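Local coordinates for protein CurF (Lyngbya majuscula, PDB 5DP2) that forms the cyclopropane ring in curacin A biosynthesis, as an NADP-binding cyclopropanase built like an enoyl reductase, at residues A[131-143]-A[306-318]. Numbering follows the deposited sequence.
Sequences LSMVEAATIFMSF and GSLKPLPYKVFPS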
loop_
_atom_site.group_PDB
_atom_site.type_symbol
_atom_site.label_atom_id
_atom_site.label_comp_id
_atom_site.label_asym_id
_atom_site.label_seq_id
_atom_site.Cartn_x
_atom_site.Cartn_y
_atom_site.Cartn_z
ATOM N N LEU A 131 4.734 6.039 18.045
ATOM C CA LEU A 131 3.464 5.940 17.335
ATOM C C LEU A 131 2.549 4.944 18.042
ATOM O O LEU A 131 2.996 3.953 18.615
ATOM C CB LEU A 131 3.696 5.499 15.903
ATOM C CG LEU A 131 4.532 6.419 15.047
ATOM C CD1 LEU A 131 4.628 5.864 13.630
ATOM C CD2 LEU A 131 3.971 7.835 15.046
ATOM N N SER A 132 1.244 5.189 17.972
ATOM C CA SER A 132 0.278 4.177 18.398
ATOM C C SER A 132 0.261 2.994 17.421
ATOM O O SER A 132 0.768 3.106 16.293
ATOM C CB SER A 132 -1.098 4.805 18.514
ATOM O OG SER A 132 -1.590 5.092 17.218
ATOM N N MET A 133 -0.334 1.876 17.850
ATOM C CA MET A 133 -0.529 0.766 16.926
ATOM C C MET A 133 -1.295 1.173 15.672
ATOM O O MET A 133 -0.893 0.837 14.562
ATOM C CB MET A 133 -1.212 -0.422 17.616
ATOM C CG MET A 133 -0.338 -1.149 18.626
ATOM S SD MET A 133 0.896 -2.153 17.808
ATOM C CE MET A 133 1.806 -2.771 19.195
ATOM N N VAL A 134 -2.397 1.908 15.844
ATOM C CA VAL A 134 -3.197 2.318 14.690
ATOM C C VAL A 134 -2.401 3.230 13.757
ATOM O O VAL A 134 -2.458 3.093 12.547
ATOM C CB VAL A 134 -4.502 2.968 15.170
ATOM C CG1 VAL A 134 -5.164 3.739 14.045
ATOM C CG2 VAL A 134 -5.449 1.891 15.699
ATOM N N GLU A 135 -1.653 4.184 14.329
ATOM C CA GLU A 135 -0.806 5.046 13.501
ATOM C C GLU A 135 0.226 4.250 12.722
ATOM O O GLU A 135 0.438 4.450 11.529
ATOM C CB GLU A 135 -0.089 6.079 14.373
ATOM C CG GLU A 135 -0.968 7.238 14.798
ATOM C CD GLU A 135 -0.277 8.206 15.738
ATOM O OE1 GLU A 135 0.475 7.760 16.644
ATOM O OE2 GLU A 135 -0.541 9.421 15.591
ATOM N N ALA A 136 0.893 3.333 13.417
ATOM C CA ALA A 136 1.934 2.536 12.773
ATOM C C ALA A 136 1.369 1.624 11.691
ATOM O O ALA A 136 2.055 1.303 10.735
ATOM C CB ALA A 136 2.738 1.743 13.794
ATOM N N ALA A 137 0.097 1.229 11.853
ATOM C CA ALA A 137 -0.589 0.373 10.874
ATOM C C ALA A 137 -0.816 1.078 9.549
ATOM O O ALA A 137 -1.183 0.410 8.583
ATOM C CB ALA A 137 -1.904 -0.130 11.436
ATOM N N THR A 138 -0.610 2.400 9.476
ATOM C CA THR A 138 -0.757 3.092 8.201
ATOM C C THR A 138 0.491 3.038 7.337
ATOM O O THR A 138 0.437 3.483 6.187
ATOM C CB THR A 138 -1.164 4.573 8.403
ATOM O OG1 THR A 138 -0.056 5.340 8.906
ATOM C CG2 THR A 138 -2.377 4.740 9.254
ATOM N N ILE A 139 1.615 2.524 7.852
ATOM C CA ILE A 139 2.910 2.778 7.210
ATOM C C ILE A 139 3.288 1.834 6.069
ATOM O O ILE A 139 3.643 2.290 4.988
ATOM C CB ILE A 139 4.051 2.778 8.277
ATOM C CG1 ILE A 139 3.864 3.938 9.249
ATOM C CG2 ILE A 139 5.413 2.815 7.593
ATOM C CD1 ILE A 139 4.832 3.937 10.409
ATOM N N PHE A 140 3.307 0.513 6.328
ATOM C CA PHE A 140 4.125 -0.393 5.514
ATOM C C PHE A 140 3.813 -0.380 4.016
ATOM O O PHE A 140 4.661 -0.003 3.202
ATOM C CB PHE A 140 4.041 -1.831 6.081
ATOM C CG PHE A 140 4.892 -2.821 5.348
ATOM C CD1 PHE A 140 6.255 -2.951 5.635
ATOM C CD2 PHE A 140 4.362 -3.617 4.341
ATOM C CE1 PHE A 140 7.040 -3.844 4.930
ATOM C CE2 PHE A 140 5.145 -4.520 3.638
ATOM C CZ PHE A 140 6.493 -4.618 3.929
ATOM N N MET A 141 2.633 -0.845 3.606
ATOM C CA MET A 141 2.460 -1.029 2.187
ATOM C C MET A 141 2.472 0.314 1.446
ATOM O O MET A 141 3.085 0.442 0.376
ATOM C CB MET A 141 1.204 -1.838 1.901
ATOM C CG MET A 141 1.058 -2.252 0.466
ATOM S SD MET A 141 2.342 -3.294 -0.228
ATOM C CE MET A 141 1.857 -4.885 0.430
ATOM N N SER A 142 1.795 1.315 1.984
ATOM C CA SER A 142 1.673 2.587 1.260
ATOM C C SER A 142 3.028 3.304 1.130
ATOM O O SER A 142 3.389 3.761 0.044
ATOM C CB SER A 142 0.625 3.474 1.906
ATOM O OG SER A 142 -0.656 2.872 1.905
ATOM N N PHE A 143 3.756 3.440 2.244
ATOM C CA PHE A 143 5.055 4.103 2.172
ATOM C C PHE A 143 6.106 3.280 1.477
ATOM O O PHE A 143 6.976 3.856 0.807
ATOM C CB PHE A 143 5.555 4.568 3.549
ATOM C CG PHE A 143 4.881 5.820 4.057
ATOM C CD1 PHE A 143 5.393 7.068 3.725
ATOM C CD2 PHE A 143 3.744 5.748 4.832
ATOM C CE1 PHE A 143 4.800 8.227 4.207
ATOM C CE2 PHE A 143 3.160 6.911 5.338
ATOM C CZ PHE A 143 3.697 8.148 5.021
ATOM N N GLY A 306 9.910 12.301 12.582
ATOM C CA GLY A 306 8.736 13.071 12.172
ATOM C C GLY A 306 8.856 13.707 10.796
ATOM O O GLY A 306 7.950 14.422 10.380
ATOM N N SER A 307 9.936 13.445 10.046
ATOM C CA SER A 307 9.994 13.862 8.643
ATOM C C SER A 307 8.867 13.271 7.800
ATOM O O SER A 307 8.436 13.874 6.825
ATOM C CB SER A 307 11.343 13.487 8.026
ATOM O OG SER A 307 12.389 14.296 8.512
ATOM N N LEU A 308 8.467 12.051 8.146
ATOM C CA LEU A 308 7.241 11.436 7.613
ATOM C C LEU A 308 6.318 11.198 8.801
ATOM O O LEU A 308 6.774 10.993 9.933
ATOM C CB LEU A 308 7.526 10.126 6.887
ATOM C CG LEU A 308 8.437 10.273 5.665
ATOM C CD1 LEU A 308 8.745 8.887 5.120
ATOM C CD2 LEU A 308 7.833 11.151 4.569
ATOM N N LYS A 309 5.003 11.221 8.527
ATOM C CA LYS A 309 3.981 11.082 9.547
ATOM C C LYS A 309 3.014 9.975 9.160
ATOM O O LYS A 309 2.844 9.681 7.970
ATOM C CB LYS A 309 3.186 12.387 9.687
ATOM C CG LYS A 309 3.975 13.619 10.031
ATOM C CD LYS A 309 4.111 13.819 11.509
ATOM C CE LYS A 309 4.525 15.244 11.879
ATOM N NZ LYS A 309 5.978 15.551 11.829
ATOM N N PRO A 310 2.340 9.377 10.139
ATOM C CA PRO A 310 1.276 8.447 9.813
ATOM C C PRO A 310 0.282 9.081 8.854
ATOM O O PRO A 310 0.047 10.307 8.851
ATOM C CB PRO A 310 0.599 8.165 11.156
ATOM C CG PRO A 310 1.575 8.557 12.180
ATOM C CD PRO A 310 2.479 9.583 11.595
ATOM N N LEU A 311 -0.344 8.239 8.034
ATOM C CA LEU A 311 -1.437 8.722 7.174
ATOM C C LEU A 311 -2.653 9.073 7.991
ATOM O O LEU A 311 -2.864 8.518 9.072
ATOM C CB LEU A 311 -1.817 7.642 6.154
ATOM C CG LEU A 311 -0.701 7.132 5.267
ATOM C CD1 LEU A 311 -1.277 6.146 4.255
ATOM C CD2 LEU A 311 0.069 8.277 4.599
ATOM N N PRO A 312 -3.528 9.941 7.449
ATOM C CA PRO A 312 -4.901 10.031 7.989
ATOM C C PRO A 312 -5.517 8.637 8.011
ATOM O O PRO A 312 -5.233 7.830 7.112
ATOM C CB PRO A 312 -5.619 10.960 6.991
ATOM C CG PRO A 312 -4.511 11.732 6.354
ATOM C CD PRO A 312 -3.396 10.757 6.237
ATOM N N TYR A 313 -6.355 8.390 8.995
ATOM C CA TYR A 313 -6.950 7.056 9.098
ATOM C C TYR A 313 -8.350 7.126 9.688
ATOM O O TYR A 313 -8.751 8.095 10.321
ATOM C CB TYR A 313 -6.068 6.102 9.926
ATOM C CG TYR A 313 -5.859 6.516 11.371
ATOM C CD1 TYR A 313 -6.851 6.280 12.339
ATOM C CD2 TYR A 313 -4.714 7.198 11.765
ATOM C CE1 TYR A 313 -6.685 6.688 13.651
ATOM C CE2 TYR A 313 -4.523 7.595 13.079
ATOM C CZ TYR A 313 -5.514 7.339 14.021
ATOM O OH TYR A 313 -5.342 7.753 15.325
ATOM N N LYS A 314 -9.073 6.029 9.476
ATOM C CA LYS A 314 -10.355 5.769 10.101
ATOM C C LYS A 314 -10.327 4.342 10.660
ATOM O O LYS A 314 -9.946 3.411 9.928
ATOM C CB LYS A 314 -11.514 5.925 9.120
ATOM C CG LYS A 314 -12.856 5.715 9.828
ATOM C CD LYS A 314 -14.057 5.975 8.945
ATOM C CE LYS A 314 -15.338 5.581 9.622
ATOM N NZ LYS A 314 -15.701 6.559 10.669
ATOM N N VAL A 315 -10.708 4.199 11.927
ATOM C CA VAL A 315 -10.663 2.900 12.602
ATOM C C VAL A 315 -12.034 2.225 12.562
ATOM O O VAL A 315 -13.082 2.867 12.764
ATOM C CB VAL A 315 -10.216 3.052 14.060
ATOM C CG1 VAL A 315 -10.352 1.759 14.859
ATOM C CG2 VAL A 315 -8.804 3.557 14.145
ATOM N N PHE A 316 -12.015 0.909 12.308
ATOM C CA PHE A 316 -13.160 0.039 12.461
ATOM C C PHE A 316 -12.783 -1.091 13.398
ATOM O O PHE A 316 -11.688 -1.662 13.263
ATOM C CB PHE A 316 -13.558 -0.596 11.108
ATOM C CG PHE A 316 -14.147 0.377 10.121
ATOM C CD1 PHE A 316 -13.350 1.240 9.407
ATOM C CD2 PHE A 316 -15.504 0.394 9.865
ATOM C CE1 PHE A 316 -13.892 2.136 8.495
ATOM C CE2 PHE A 316 -16.050 1.301 8.964
ATOM C CZ PHE A 316 -15.243 2.164 8.279
ATOM N N PRO A 317 -13.665 -1.490 14.315
ATOM C CA PRO A 317 -13.391 -2.698 15.094
ATOM C C PRO A 317 -13.519 -3.938 14.199
ATOM O O PRO A 317 -14.206 -3.934 13.190
ATOM C CB PRO A 317 -14.489 -2.658 16.157
ATOM C CG PRO A 317 -15.640 -1.998 15.450
ATOM C CD PRO A 317 -14.997 -0.927 14.609
ATOM N N SER A 318 -12.892 -5.034 14.632
ATOM C CA SER A 318 -12.897 -6.262 13.860
ATOM C C SER A 318 -14.292 -6.786 13.533
ATOM O O SER A 318 -14.488 -7.351 12.445
ATOM C CB SER A 318 -12.117 -7.358 14.590
ATOM O OG SER A 318 -12.691 -7.633 15.864
HETATM O O HOH W 1 -3.829 6.613 17.372
HETATM O O HOH W 2 -3.458 9.688 15.670
#
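Thr138 OG1 is gripped from two sides of the contact: it accepts from Leu311 N at 3.0 Å and donates to Glu135 O at 2.8 Å, back within its own turn. The hydroxyl reaches both because OG1 sits between the backbone N and the carbonyl carbon (chi1 73°). A valine here would probably leave Leu311 N without its acceptor and Glu135 O with one donor fewer. Beside this bond Pro310 CG sits 3.7 Å from Glu135 CB, and Leu131 CD2 touches the same CG. Ser132 and Glu135 form a capping box at the start of helix 133-136: Glu135 N donates to Ser132 OG, and Ser132 N in return to the anti lone pair of Glu135 OE1. Two waters tie it to Tyr313 across the contact: one bridges Ser132 OG and Tyr313 OH, the other donates to Glu135 OE2 and also meets Tyr313 OH. Over one face of the Tyr313 ring, Val134 CG1 makes a CH-pi contact 3.5 Å from the centroid, and the same methyl meets Val315 CG2 at 3.6 Å. Strand 313-317 here runs parallel to strand 336-340, which Thr138 and Val134 also touch. Further along, Phe143 CE2 packs on Leu311 CD2 at 3.5 Å, while the side chain of Ser142, its OG hydrogen-bonded to Lys336 NZ, lies about 4 Å from the bound NADP.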